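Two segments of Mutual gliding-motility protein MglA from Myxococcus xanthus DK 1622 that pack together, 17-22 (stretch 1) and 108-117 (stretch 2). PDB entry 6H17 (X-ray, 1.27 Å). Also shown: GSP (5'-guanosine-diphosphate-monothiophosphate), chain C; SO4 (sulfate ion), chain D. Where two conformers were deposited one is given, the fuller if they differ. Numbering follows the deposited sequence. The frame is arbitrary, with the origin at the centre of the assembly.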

ATOM      1  N   TYR A  17      -2.313   0.126  -0.434  1.00 10.62           N
ATOM      2  CA  TYR A  17      -1.529  -0.739  -1.311  1.00 10.53           C
ATOM      3  C   TYR A  17      -2.138  -0.673  -2.705  1.00 10.42           C
ATOM      4  O   TYR A  17      -3.328  -0.985  -2.893  1.00 11.75           O
ATOM      5  CB  TYR A  17      -1.539  -2.164  -0.752  1.00 10.35           C
ATOM      6  CG  TYR A  17      -0.568  -2.389   0.391  1.00 10.94           C
ATOM      7  CD1 TYR A  17       0.534  -3.197   0.243  1.00 11.30           C
ATOM      8  CD2 TYR A  17      -0.761  -1.783   1.631  1.00 12.42           C
ATOM      9  CE1 TYR A  17       1.426  -3.406   1.274  1.00 12.10           C
ATOM     10  CE2 TYR A  17       0.125  -1.994   2.663  1.00 11.31           C
ATOM     11  CZ  TYR A  17       1.219  -2.797   2.476  1.00 11.74           C
ATOM     12  OH  TYR A  17       2.091  -2.962   3.531  1.00 12.44           O
ATOM     13  N   TYR A  18      -1.317  -0.289  -3.670  1.00 11.37           N
ATOM     14  CA  TYR A  18      -1.732  -0.030  -5.040  1.00 11.10           C
ATOM     15  C   TYR A  18      -0.920  -0.913  -5.967  1.00 11.95           C
ATOM     16  O   TYR A  18       0.119  -1.446  -5.572  1.00 13.69           O
ATOM     17  CB  TYR A  18      -1.448   1.441  -5.376  1.00 12.47           C
ATOM     18  CG  TYR A  18      -2.410   2.152  -6.293  1.00 12.26           C
ATOM     19  CD1 TYR A  18      -3.546   2.749  -5.799  1.00 13.38           C
ATOM     20  CD2 TYR A  18      -2.147   2.271  -7.640  1.00 12.66           C
ATOM     21  CE1 TYR A  18      -4.403   3.428  -6.614  1.00 13.24           C
ATOM     22  CE2 TYR A  18      -3.007   2.949  -8.488  1.00 13.52           C
ATOM     23  CZ  TYR A  18      -4.144   3.529  -7.956  1.00 13.15           C
ATOM     24  OH  TYR A  18      -5.025   4.255  -8.733  1.00 14.94           O
ATOM     25  N   GLY A  19      -1.369  -1.070  -7.210  1.00 11.17           N
ATOM     26  CA  GLY A  19      -0.647  -1.853  -8.186  1.00 11.30           C
ATOM     27  C   GLY A  19      -1.597  -2.586  -9.104  1.00 11.14           C
ATOM     28  O   GLY A  19      -2.801  -2.622  -8.874  1.00 12.67           O
ATOM     29  N   PRO A  20      -1.071  -3.208 -10.146  1.00 11.74           N
ATOM     30  CA  PRO A  20      -1.930  -3.765 -11.203  1.00 12.04           C
ATOM     31  C   PRO A  20      -2.655  -5.025 -10.749  1.00 11.83           C
ATOM     32  O   PRO A  20      -2.424  -5.572  -9.671  1.00 12.17           O
ATOM     33  CB  PRO A  20      -0.938  -4.024 -12.342  1.00 12.63           C
ATOM     34  CG  PRO A  20       0.349  -4.259 -11.651  1.00 13.32           C
ATOM     35  CD  PRO A  20       0.361  -3.315 -10.473  1.00 11.57           C
ATOM     36  N   GLY A  21      -3.561  -5.499 -11.595  1.00 12.52           N
ATOM     37  CA  GLY A  21      -4.303  -6.700 -11.267  1.00 12.67           C
ATOM     38  C   GLY A  21      -3.402  -7.842 -10.891  1.00 11.95           C
ATOM     39  O   GLY A  21      -2.364  -8.063 -11.522  1.00 12.93           O
ATOM     40  N   LEU A  22      -3.782  -8.575  -9.853  1.00 11.95           N
ATOM     41  CA  LEU A  22      -3.134  -9.818  -9.445  1.00 12.34           C
ATOM     42  C   LEU A  22      -1.675  -9.633  -9.041  1.00 12.58           C
ATOM     43  O   LEU A  22      -0.917 -10.608  -9.020  1.00 14.27           O
ATOM     44  CB  LEU A  22      -3.293 -10.919 -10.513  1.00 13.85           C
ATOM     45  CG  LEU A  22      -4.753 -11.285 -10.813  1.00 15.03           C
ATOM     46  CD1 LEU A  22      -4.813 -12.266 -12.015  1.00 20.44           C
ATOM     47  CD2 LEU A  22      -5.471 -11.862  -9.611  1.00 18.02           C
ATOM     48  N   GLU A 108       6.112 -10.062 -18.299  0.58 14.06           N
ATOM     49  CA  GLU A 108       4.875  -9.851 -19.045  0.58 15.68           C
ATOM     50  C   GLU A 108       4.004  -8.756 -18.447  0.58 14.80           C
ATOM     51  O   GLU A 108       3.158  -8.191 -19.154  0.58 17.77           O
ATOM     52  CB  GLU A 108       4.087 -11.167 -19.091  0.58 18.35           C
ATOM     53  CG  GLU A 108       4.781 -12.298 -19.850  0.58 21.50           C
ATOM     54  CD  GLU A 108       5.674 -13.178 -18.976  0.58 21.93           C
ATOM     55  OE1 GLU A 108       6.016 -12.799 -17.832  0.58 16.21           O
ATOM     56  OE2 GLU A 108       6.040 -14.276 -19.449  0.58 29.38           O
ATOM     57  N   ARG A 109       4.195  -8.442 -17.174  1.00 14.26           N
ATOM     58  CA  ARG A 109       3.363  -7.485 -16.466  1.00 13.45           C
ATOM     59  C   ARG A 109       4.014  -6.122 -16.326  1.00 14.04           C
ATOM     60  O   ARG A 109       3.471  -5.264 -15.631  1.00 14.30           O
ATOM     61  CB  ARG A 109       2.980  -8.035 -15.091  1.00 15.08           C
ATOM     62  CG  ARG A 109       2.121  -9.297 -15.177  1.00 16.27           C
ATOM     63  CD  ARG A 109       0.770  -9.018 -15.799  1.00 16.05           C
ATOM     64  NE  ARG A 109      -0.124  -8.328 -14.873  1.00 15.48           N
ATOM     65  CZ  ARG A 109      -1.250  -7.703 -15.217  1.00 14.66           C
ATOM     66  NH1 ARG A 109      -1.639  -7.623 -16.488  1.00 18.34           N
ATOM     67  NH2 ARG A 109      -1.999  -7.144 -14.295  1.00 15.81           N
ATOM     68  N   MET A 110       5.140  -5.879 -16.985  1.00 13.50           N
ATOM     69  CA  MET A 110       5.781  -4.576 -16.851  1.00 13.98           C
ATOM     70  C   MET A 110       4.898  -3.455 -17.372  1.00 14.71           C
ATOM     71  O   MET A 110       4.833  -2.387 -16.759  1.00 14.22           O
ATOM     72  CB  MET A 110       7.154  -4.551 -17.527  1.00 15.31           C
ATOM     73  CG  MET A 110       7.860  -3.186 -17.393  1.00 18.93           C
ATOM     74  SD  MET A 110       8.069  -2.631 -15.673  1.00 18.01           S
ATOM     75  CE  MET A 110       9.528  -3.544 -15.176  1.00 16.83           C
ATOM     76  N   GLU A 111       4.229  -3.647 -18.512  1.00 15.00           N
ATOM     77  CA  GLU A 111       3.366  -2.583 -19.009  1.00 15.75           C
ATOM     78  C   GLU A 111       2.267  -2.290 -18.002  1.00 13.08           C
ATOM     79  O   GLU A 111       1.918  -1.132 -17.781  1.00 15.23           O
ATOM     80  CB  GLU A 111       2.761  -2.939 -20.366  1.00 19.09           C
ATOM     81  CG  GLU A 111       3.681  -2.650 -21.542  1.00 31.09           C
ATOM     82  CD  GLU A 111       2.917  -2.378 -22.830  1.00 53.32           C
ATOM     83  OE1 GLU A 111       1.684  -2.177 -22.766  1.00 56.87           O
ATOM     84  OE2 GLU A 111       3.546  -2.367 -23.909  1.00 49.85           O
ATOM     85  N   ALA A 112       1.690  -3.342 -17.410  1.00 13.98           N
ATOM     86  CA  ALA A 112       0.639  -3.157 -16.425  1.00 14.18           C
ATOM     87  C   ALA A 112       1.166  -2.429 -15.198  1.00 11.71           C
ATOM     88  O   ALA A 112       0.473  -1.573 -14.641  1.00 13.03           O
ATOM     89  CB  ALA A 112       0.015  -4.503 -16.059  1.00 14.41           C
ATOM     90  N   ASN A 113       2.400  -2.740 -14.770  1.00 12.55           N
ATOM     91  CA  ASN A 113       3.021  -1.989 -13.684  1.00 12.14           C
ATOM     92  C   ASN A 113       3.097  -0.511 -14.025  1.00 12.72           C
ATOM     93  O   ASN A 113       2.740   0.346 -13.219  1.00 12.82           O
ATOM     94  CB  ASN A 113       4.449  -2.465 -13.424  1.00 12.41           C
ATOM     95  CG  ASN A 113       4.530  -3.814 -12.749  1.00 11.52           C
ATOM     96  OD1 ASN A 113       3.665  -4.182 -11.945  1.00 12.24           O
ATOM     97  ND2 ASN A 113       5.608  -4.537 -13.020  1.00 13.33           N
ATOM     98  N   MET A 114       3.562  -0.190 -15.236  0.62 13.72           N
ATOM     99  CA  MET A 114       3.731   1.214 -15.597  0.62 13.51           C
ATOM    100  C   MET A 114       2.394   1.926 -15.707  0.62 14.59           C
ATOM    101  O   MET A 114       2.271   3.082 -15.287  0.62 15.36           O
ATOM    102  CB  MET A 114       4.485   1.308 -16.911  0.62 15.30           C
ATOM    103  CG  MET A 114       5.908   0.867 -16.793  0.62 15.14           C
ATOM    104  SD  MET A 114       6.680   0.794 -18.406  0.62 16.39           S
ATOM    105  CE  MET A 114       8.386   0.800 -17.894  0.62 19.50           C
ATOM    106  N   GLU A 115       1.389   1.264 -16.280  0.62 13.81           N
ATOM    107  CA  GLU A 115       0.063   1.865 -16.365  0.62 13.80           C
ATOM    108  C   GLU A 115      -0.483   2.152 -14.974  0.62 14.17           C
ATOM    109  O   GLU A 115      -1.028   3.230 -14.710  0.62 14.33           O
ATOM    110  CB  GLU A 115      -0.881   0.936 -17.135  0.62 15.53           C
ATOM    111  CG  GLU A 115      -2.363   1.371 -17.125  0.62 20.66           C
ATOM    112  CD  GLU A 115      -2.778   2.123 -18.371  0.62 37.19           C
ATOM    113  OE1 GLU A 115      -3.893   1.860 -18.872  0.62 42.83           O
ATOM    114  OE2 GLU A 115      -1.990   2.968 -18.848  0.62 35.29           O
ATOM    115  N   SER A 116      -0.349   1.192 -14.067  1.00 13.19           N
ATOM    116  CA  SER A 116      -0.865   1.370 -12.719  1.00 13.02           C
ATOM    117  C   SER A 116      -0.124   2.465 -11.958  1.00 12.63           C
ATOM    118  O   SER A 116      -0.744   3.211 -11.201  1.00 13.19           O
ATOM    119  CB  SER A 116      -0.812   0.044 -11.967  1.00 12.09           C
ATOM    120  OG  SER A 116      -1.357   0.163 -10.675  1.00 13.62           O
ATOM    121  N   LEU A 117       1.194   2.562 -12.131  1.00 12.63           N
ATOM    122  CA  LEU A 117       1.962   3.598 -11.440  1.00 12.56           C
ATOM    123  C   LEU A 117       1.575   4.985 -11.946  1.00 12.67           C
ATOM    124  O   LEU A 117       1.454   5.933 -11.157  1.00 13.56           O
ATOM    125  CB  LEU A 117       3.458   3.322 -11.619  1.00 14.27           C
ATOM    126  CG  LEU A 117       4.421   4.326 -10.999  1.00 16.25           C
ATOM    127  CD1 LEU A 117       4.153   4.464  -9.510  1.00 16.71           C
ATOM    128  CD2 LEU A 117       5.859   3.869 -11.281  1.00 18.48           C
TER
HETATM  129  PG  GSP C 302      -6.453  -7.553  -7.379  1.00 12.13           P
HETATM  130  O3B GSP C 302      -5.082  -8.430  -7.077  1.00 11.42           O
HETATM  131  S1G GSP C 302      -7.199  -8.295  -8.932  1.00 14.65           S
HETATM  132  O2G GSP C 302      -7.306  -7.669  -6.099  1.00 14.69           O
HETATM  133  O3G GSP C 302      -5.975  -6.108  -7.551  1.00 13.52           O
HETATM  134  PB  GSP C 302      -4.080  -8.447  -5.850  1.00 11.11           P
HETATM  135  O1B GSP C 302      -2.970  -7.490  -6.077  1.00 10.39           O
HETATM  136  O2B GSP C 302      -4.813  -8.306  -4.570  1.00 11.13           O
HETATM  137  PA  GSP C 302      -3.432 -11.119  -4.944  1.00 12.17           P
HETATM  138  O1A GSP C 302      -2.715 -10.714  -3.745  1.00 12.44           O
HETATM  139  O2A GSP C 302      -4.779 -11.679  -4.789  1.00 14.33           O
HETATM  140  O3A GSP C 302      -3.467  -9.930  -5.999  1.00 11.27           O
HETATM  141  O5' GSP C 302      -2.467 -12.133  -5.712  1.00 12.22           O
HETATM  142  C5' GSP C 302      -2.846 -12.670  -6.969  1.00 13.11           C
HETATM  143  C4' GSP C 302      -2.177 -14.022  -7.189  1.00 14.77           C
HETATM  144  O4' GSP C 302      -0.746 -13.854  -7.207  1.00 14.17           O
HETATM  145  C3' GSP C 302      -2.482 -14.994  -6.080  1.00 14.90           C
HETATM  146  O3' GSP C 302      -2.647 -16.295  -6.622  1.00 23.55           O
HETATM  147  C2' GSP C 302      -1.253 -14.975  -5.174  1.00 15.24           C
HETATM  148  O2' GSP C 302      -1.014 -16.148  -4.453  1.00 16.83           O
HETATM  149  C1' GSP C 302      -0.167 -14.697  -6.224  1.00 12.82           C
HETATM  150  N9  GSP C 302       1.034 -14.067  -5.693  1.00 12.11           N
HETATM  151  C8  GSP C 302       1.072 -12.939  -4.934  1.00 11.63           C
HETATM  152  N7  GSP C 302       2.350 -12.647  -4.620  1.00 11.28           N
HETATM  153  C5  GSP C 302       3.133 -13.614  -5.195  1.00 10.46           C
HETATM  154  C6  GSP C 302       4.508 -13.839  -5.199  1.00 11.70           C
HETATM  155  O6  GSP C 302       5.363 -13.115  -4.635  1.00 11.84           O
HETATM  156  N1  GSP C 302       4.931 -14.939  -5.877  1.00 10.71           N
HETATM  157  C2  GSP C 302       4.077 -15.780  -6.543  1.00 11.78           C
HETATM  158  N2  GSP C 302       4.576 -16.818  -7.191  1.00 12.55           N
HETATM  159  N3  GSP C 302       2.738 -15.587  -6.547  1.00 11.81           N
HETATM  160  C4  GSP C 302       2.310 -14.508  -5.865  1.00 11.48           C
HETATM  161  S   SO4 D 303      -5.348  -6.180 -15.811  1.00 21.57           S
HETATM  162  O1  SO4 D 303      -4.837  -6.463 -14.469  1.00 22.96           O
HETATM  163  O2  SO4 D 303      -5.741  -4.769 -15.885  1.00 25.08           O
HETATM  164  O3  SO4 D 303      -4.332  -6.419 -16.832  1.00 24.86           O
HETATM  165  O4  SO4 D 303      -6.527  -7.018 -16.026  1.00 36.16           O
HETATM  166  O   HOH W   1       0.198  -8.354 -12.028  0.53 13.83           O

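Stretch 1 leaves its strand at Y18 and continues as a loop alongside the helix of stretch 2, burying 293 Å² in all. Y18 points toward the helix with chi1 at -145°, between wells, and lays its ring edge against the backbone, CE2 lying 3.5 Å from S116 O. At G19 the carbonyl C sits 3.2 Å from S116 OG; with phi/psi of 145/172, a CB here would be jammed against the preceding carbonyl O, so the backbone itself calls for glycine.

P20 is the centre of the contact. Its CA-to-CB bond points toward the helix; P20 CB meets A112 CB at 3.9 Å and P20 CG approaches N113 OD1 at 3.3 Å. The small side chains of A112 and S116 let the loop come close, with the CA atoms of P20 and S116 5.5 Å apart. Lacking an amide hydrogen, P20 N cannot donate to S116 OG, 3.4 Å away.

The one direct hydrogen bond across the stretches follows at G21, whose O accepts from R109 NH2 (2.9 Å). Water 1 reinforces it, donating to G21 O (2.6 Å) and accepting from R109 NE (2.9 Å). R109 also binds the sulfate, NH2 to O1 at 2.9 Å; a CB on G21 would clash with that O1. L22 turns to the nucleotide, its N weakly hydrogen-bonded to GSP O3B (3.1 Å).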